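Local coordinates for chromosome replication initiation inhibitor protein (Agrobacterium tumefaciens, PDB 3FD3) that probably acts as a LysR-family, DNA-binding transcription regulator, the chain here being its C-terminal, substrate-binding-type portion, at residues V67-P81 and V165-W179. Sequence-based numbering, arbitrary orientation. Where two conformers were deposited one is given.
Sequences VTPLGVLRYHATASP and VELMPGTPLDIPLYW
Arg74 and Asp174 face each other as an antiparallel non-hydrogen-bonded pair, their side chains alongside one another on the sheet face that also carries Val72 and Pro176. Along the arginine, Arg74 CB and CG pass Asp174 OD1, and Arg74 CD packs on Pro172 CB at 3.5 Å. The bend at chi3 (-71°) then brings the guanidinium side-on to the carboxylate: Arg74 NE meets Asp174 OD1 at 2.7 Å and Arg74 NH2 meets Asp174 OD2 at 2.9 Å. Both oxygens use syn lone pairs, and the two planes lie 6° apart. Pro172 CG sits over one guanidinium face, 3.6 Å above its plane, against Arg74 CZ and NH1, while Val72 CG1 presses on Asp174 CB at 3.3 Å. The His76–Glu166 bond is built differently: His76 ND1 donates to Glu166 OE1 over 2.8 Å, from above the carboxylate, with ring and carboxylate perpendicular. On the other face, Tyr75 CE1 packs on Ile175 CG1 and the phenol reaches Asp11. Paired backbone bonds join Thr68 to Trp179, Leu73 to Ile175 and Tyr75 to Leu173. Beyond the 167–172 loop the pairing resumes with Leu167 N on Ala77 O and runs on to Ala79–Val165. The two long strands cross between the lobes of the periplasmic-binding-protein-like fold. A bidentate, coplanar ion pair under a proline ring implies a guanidinium fixed in rotation, its charge probably balanced locally by Asp174.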
loop_
_atom_site.group_PDB
_atom_site.type_symbol
_atom_site.label_atom_id
_atom_site.label_comp_id
_atom_site.label_asym_id
_atom_site.label_seq_id
_atom_site.Cartn_x
_atom_site.Cartn_y
_atom_site.Cartn_z
ATOM N N VAL A 67 26.377 -5.929 4.027
ATOM C CA VAL A 67 25.602 -4.681 3.938
ATOM C C VAL A 67 26.108 -3.879 2.753
ATOM O O VAL A 67 27.320 -3.646 2.617
ATOM C CB VAL A 67 25.716 -3.835 5.211
ATOM C CG1 VAL A 67 24.842 -2.566 5.063
ATOM C CG2 VAL A 67 25.289 -4.661 6.433
ATOM N N THR A 68 25.193 -3.478 1.882
ATOM C CA THR A 68 25.531 -2.652 0.730
ATOM C C THR A 68 24.672 -1.375 0.708
ATOM O O THR A 68 23.454 -1.449 0.690
ATOM C CB THR A 68 25.317 -3.410 -0.614
ATOM O OG1 THR A 68 26.033 -4.648 -0.579
ATOM C CG2 THR A 68 25.831 -2.589 -1.775
ATOM N N PRO A 69 25.305 -0.200 0.697
ATOM C CA PRO A 69 24.484 1.012 0.555
ATOM C C PRO A 69 23.864 1.083 -0.839
ATOM O O PRO A 69 24.529 0.766 -1.825
ATOM C CB PRO A 69 25.478 2.161 0.761
ATOM C CG PRO A 69 26.738 1.546 1.221
ATOM C CD PRO A 69 26.732 0.096 0.892
ATOM N N LEU A 70 22.605 1.493 -0.894
ATOM C CA LEU A 70 21.838 1.506 -2.129
ATOM C C LEU A 70 21.707 2.880 -2.741
ATOM O O LEU A 70 21.470 2.999 -3.960
ATOM C CB LEU A 70 20.447 0.942 -1.849
ATOM C CG LEU A 70 20.363 -0.546 -1.469
ATOM C CD1 LEU A 70 18.971 -0.855 -0.892
ATOM C CD2 LEU A 70 20.641 -1.375 -2.721
ATOM N N GLY A 71 21.820 3.917 -1.916
ATOM C CA GLY A 71 21.521 5.288 -2.352
ATOM C C GLY A 71 20.479 5.898 -1.429
ATOM O O GLY A 71 20.077 5.277 -0.453
ATOM N N VAL A 72 20.041 7.102 -1.762
ATOM C CA VAL A 72 19.187 7.908 -0.898
ATOM C C VAL A 72 17.782 7.988 -1.498
ATOM O O VAL A 72 17.625 8.261 -2.693
ATOM C CB VAL A 72 19.770 9.317 -0.726
ATOM C CG1 VAL A 72 18.691 10.338 -0.340
ATOM C CG2 VAL A 72 20.928 9.280 0.270
ATOM N N LEU A 73 16.787 7.746 -0.641
ATOM C CA LEU A 73 15.367 7.947 -0.958
ATOM C C LEU A 73 15.014 9.367 -0.496
ATOM O O LEU A 73 15.117 9.697 0.700
ATOM C CB LEU A 73 14.503 6.904 -0.267
ATOM C CG LEU A 73 13.009 6.937 -0.640
ATOM C CD1 LEU A 73 12.834 6.833 -2.147
ATOM C CD2 LEU A 73 12.251 5.859 0.085
ATOM N N ARG A 74 14.711 10.228 -1.459
ATOM C CA ARG A 74 14.427 11.640 -1.166
ATOM C C ARG A 74 12.943 11.835 -1.070
ATOM O O ARG A 74 12.184 11.332 -1.914
ATOM C CB ARG A 74 14.996 12.559 -2.243
ATOM C CG ARG A 74 14.513 13.987 -2.137
ATOM C CD ARG A 74 15.407 14.945 -2.887
ATOM N NE ARG A 74 16.692 15.111 -2.228
ATOM C CZ ARG A 74 17.650 15.944 -2.625
ATOM N NH1 ARG A 74 17.487 16.705 -3.701
ATOM N NH2 ARG A 74 18.779 16.022 -1.941
ATOM N N TYR A 75 12.535 12.562 -0.026
ATOM C CA TYR A 75 11.144 12.877 0.222
ATOM C C TYR A 75 10.919 14.374 0.150
ATOM O O TYR A 75 11.819 15.157 0.465
ATOM C CB TYR A 75 10.757 12.439 1.622
ATOM C CG TYR A 75 10.726 10.950 1.920
ATOM C CD1 TYR A 75 11.902 10.243 2.128
ATOM C CD2 TYR A 75 9.539 10.281 2.094
ATOM C CE1 TYR A 75 11.892 8.910 2.447
ATOM C CE2 TYR A 75 9.518 8.944 2.401
ATOM C CZ TYR A 75 10.709 8.254 2.588
ATOM O OH TYR A 75 10.692 6.916 2.940
ATOM N N HIS A 76 9.713 14.765 -0.255
ATOM C CA HIS A 76 9.319 16.175 -0.238
ATOM C C HIS A 76 8.042 16.329 0.595
ATOM O O HIS A 76 7.131 15.494 0.510
ATOM C CB HIS A 76 9.076 16.701 -1.655
ATOM C CG HIS A 76 10.307 16.731 -2.511
ATOM N ND1 HIS A 76 11.214 17.766 -2.488
ATOM C CD2 HIS A 76 10.789 15.829 -3.397
ATOM C CE1 HIS A 76 12.199 17.505 -3.328
ATOM N NE2 HIS A 76 11.961 16.341 -3.904
ATOM N N ALA A 77 7.999 17.389 1.395
ATOM C CA ALA A 77 6.822 17.726 2.192
ATOM C C ALA A 77 5.843 18.437 1.256
ATOM O O ALA A 77 6.137 19.517 0.756
ATOM C CB ALA A 77 7.210 18.626 3.370
ATOM N N THR A 78 4.698 17.810 1.007
ATOM C CA THR A 78 3.798 18.224 -0.058
ATOM C C THR A 78 2.336 18.294 0.405
ATOM O O THR A 78 1.890 17.582 1.312
ATOM C CB THR A 78 3.846 17.273 -1.275
ATOM O OG1 THR A 78 3.576 15.937 -0.831
ATOM C CG2 THR A 78 5.182 17.361 -2.023
ATOM N N ALA A 79 1.596 19.180 -0.226
ATOM C CA ALA A 79 0.137 19.268 -0.026
ATOM C C ALA A 79 -0.468 19.800 -1.320
ATOM O O ALA A 79 0.252 20.215 -2.232
ATOM C CB ALA A 79 -0.212 20.197 1.145
ATOM N N SER A 80 -1.793 19.801 -1.401
ATOM C CA SER A 80 -2.447 20.345 -2.590
ATOM C C SER A 80 -2.492 21.881 -2.513
ATOM O O SER A 80 -2.356 22.454 -1.432
ATOM C CB SER A 80 -3.869 19.786 -2.739
ATOM O OG SER A 80 -4.779 20.429 -1.883
ATOM N N PRO A 81 -2.690 22.557 -3.652
ATOM C CA PRO A 81 -2.842 24.022 -3.624
ATOM C C PRO A 81 -3.969 24.535 -2.706
ATOM O O PRO A 81 -3.797 25.518 -1.990
ATOM C CB PRO A 81 -3.141 24.353 -5.088
ATOM C CG PRO A 81 -2.402 23.317 -5.843
ATOM C CD PRO A 81 -2.628 22.055 -5.036
ATOM N N VAL A 165 2.155 20.891 -4.289
ATOM C CA VAL A 165 3.215 21.856 -4.164
ATOM C C VAL A 165 3.982 21.521 -2.904
ATOM O O VAL A 165 3.461 20.873 -1.988
ATOM C CB VAL A 165 2.688 23.284 -4.087
ATOM C CG1 VAL A 165 2.008 23.679 -5.407
ATOM C CG2 VAL A 165 1.744 23.435 -2.902
ATOM N N GLU A 166 5.231 21.963 -2.877
ATOM C CA GLU A 166 6.095 21.770 -1.719
ATOM C C GLU A 166 5.749 22.826 -0.687
ATOM O O GLU A 166 5.632 24.004 -1.036
ATOM C CB GLU A 166 7.555 21.937 -2.087
ATOM C CG GLU A 166 8.224 20.706 -2.537
ATOM C CD GLU A 166 9.752 20.888 -2.665
ATOM O OE1 GLU A 166 10.544 20.380 -1.810
ATOM O OE2 GLU A 166 10.147 21.565 -3.617
ATOM N N LEU A 167 5.584 22.428 0.568
ATOM C CA LEU A 167 5.361 23.429 1.626
ATOM C C LEU A 167 6.439 24.493 1.641
ATOM O O LEU A 167 6.140 25.695 1.791
ATOM C CB LEU A 167 5.258 22.774 2.994
ATOM C CG LEU A 167 3.865 22.235 3.369
ATOM C CD1 LEU A 167 3.348 21.130 2.422
ATOM C CD2 LEU A 167 3.869 21.735 4.776
HETATM N N MSE A 168 7.686 24.058 1.495
HETATM C CA MSE A 168 8.820 24.959 1.455
HETATM C C MSE A 168 9.771 24.410 0.405
HETATM O O MSE A 168 10.507 23.464 0.674
HETATM C CB MSE A 168 9.494 25.034 2.824
HETATM C CG MSE A 168 10.542 26.116 2.939
HETATM SE SE MSE A 168 10.839 26.659 4.791
HETATM C CE MSE A 168 9.035 27.318 5.146
ATOM N N PRO A 169 9.722 24.969 -0.814
ATOM C CA PRO A 169 10.613 24.508 -1.874
ATOM C C PRO A 169 12.060 24.392 -1.416
ATOM O O PRO A 169 12.549 25.256 -0.685
ATOM C CB PRO A 169 10.458 25.586 -2.947
ATOM C CG PRO A 169 9.084 26.088 -2.768
ATOM C CD PRO A 169 8.828 26.042 -1.284
ATOM N N GLY A 170 12.731 23.316 -1.809
ATOM C CA GLY A 170 14.144 23.190 -1.550
ATOM C C GLY A 170 14.420 22.684 -0.156
ATOM O O GLY A 170 15.494 22.925 0.367
ATOM N N THR A 171 13.469 21.950 0.436
ATOM C CA THR A 171 13.667 21.389 1.777
ATOM C C THR A 171 13.441 19.866 1.795
ATOM O O THR A 171 12.670 19.356 2.618
ATOM C CB THR A 171 12.748 22.061 2.811
ATOM O OG1 THR A 171 11.379 21.888 2.426
ATOM C CG2 THR A 171 13.101 23.552 2.932
ATOM N N PRO A 172 14.141 19.136 0.909
ATOM C CA PRO A 172 13.927 17.689 0.903
ATOM C C PRO A 172 14.464 17.017 2.153
ATOM O O PRO A 172 15.332 17.573 2.859
ATOM C CB PRO A 172 14.711 17.219 -0.328
ATOM C CG PRO A 172 15.764 18.235 -0.511
ATOM C CD PRO A 172 15.122 19.544 -0.109
ATOM N N LEU A 173 13.960 15.817 2.412
ATOM C CA LEU A 173 14.411 14.969 3.504
ATOM C C LEU A 173 14.940 13.699 2.860
ATOM O O LEU A 173 14.198 12.998 2.152
ATOM C CB LEU A 173 13.238 14.653 4.430
ATOM C CG LEU A 173 13.516 14.038 5.798
ATOM C CD1 LEU A 173 12.394 14.394 6.799
ATOM C CD2 LEU A 173 13.667 12.526 5.681
ATOM N N ASP A 174 16.212 13.417 3.094
ATOM C CA ASP A 174 16.889 12.285 2.461
ATOM C C ASP A 174 17.142 11.157 3.446
ATOM O O ASP A 174 17.750 11.369 4.501
ATOM C CB ASP A 174 18.229 12.765 1.920
ATOM C CG ASP A 174 18.087 13.704 0.749
ATOM O OD1 ASP A 174 17.010 13.773 0.128
ATOM O OD2 ASP A 174 19.078 14.386 0.437
ATOM N N ILE A 175 16.745 9.949 3.060
ATOM C CA ILE A 175 16.933 8.763 3.868
ATOM C C ILE A 175 17.801 7.765 3.087
ATOM O O ILE A 175 17.373 7.201 2.070
ATOM C CB ILE A 175 15.589 8.099 4.209
ATOM C CG1 ILE A 175 14.677 9.073 4.979
ATOM C CG2 ILE A 175 15.822 6.823 5.005
ATOM C CD1 ILE A 175 15.190 9.529 6.315
ATOM N N PRO A 176 19.035 7.568 3.533
ATOM C CA PRO A 176 19.860 6.546 2.881
ATOM C C PRO A 176 19.287 5.158 3.145
ATOM O O PRO A 176 18.805 4.897 4.263
ATOM C CB PRO A 176 21.221 6.686 3.579
ATOM C CG PRO A 176 21.246 8.011 4.153
ATOM C CD PRO A 176 19.795 8.293 4.563
ATOM N N LEU A 177 19.351 4.289 2.137
ATOM C CA LEU A 177 18.864 2.924 2.256
ATOM C C LEU A 177 19.999 1.921 2.057
ATOM O O LEU A 177 20.994 2.218 1.403
ATOM C CB LEU A 177 17.786 2.658 1.233
ATOM C CG LEU A 177 16.476 3.441 1.392
ATOM C CD1 LEU A 177 15.572 3.005 0.263
ATOM C CD2 LEU A 177 15.846 3.169 2.772
ATOM N N TYR A 178 19.824 0.745 2.649
ATOM C CA TYR A 178 20.838 -0.300 2.660
ATOM C C TYR A 178 20.199 -1.636 2.328
ATOM O O TYR A 178 19.032 -1.875 2.617
ATOM C CB TYR A 178 21.488 -0.376 4.049
ATOM C CG TYR A 178 22.116 0.922 4.414
ATOM C CD1 TYR A 178 23.432 1.200 4.062
ATOM C CD2 TYR A 178 21.384 1.917 5.056
ATOM C CE1 TYR A 178 24.003 2.410 4.331
ATOM C CE2 TYR A 178 21.956 3.136 5.335
ATOM C CZ TYR A 178 23.266 3.384 4.968
ATOM O OH TYR A 178 23.848 4.607 5.267
ATOM N N TRP A 179 20.984 -2.509 1.706
ATOM C CA TRP A 179 20.593 -3.873 1.422
ATOM C C TRP A 179 21.430 -4.764 2.337
ATOM O O TRP A 179 22.685 -4.762 2.250
ATOM C CB TRP A 179 20.895 -4.149 -0.030
ATOM C CG TRP A 179 20.635 -5.535 -0.551
ATOM C CD1 TRP A 179 21.562 -6.375 -1.126
ATOM C CD2 TRP A 179 19.380 -6.228 -0.628
ATOM N NE1 TRP A 179 20.958 -7.552 -1.533
ATOM C CE2 TRP A 179 19.633 -7.500 -1.215
ATOM C CE3 TRP A 179 18.080 -5.934 -0.205
ATOM C CZ2 TRP A 179 18.624 -8.453 -1.414
ATOM C CZ3 TRP A 179 17.075 -6.882 -0.423
ATOM C CH2 TRP A 179 17.353 -8.114 -1.043
HETATM O O HOH W 1 24.666 -6.659 0.726
HETATM O O HOH W 2 22.822 4.428 0.972
HETATM O O HOH W 3 10.314 19.133 1.179
HETATM O O HOH W 4 8.436 21.216 1.358
#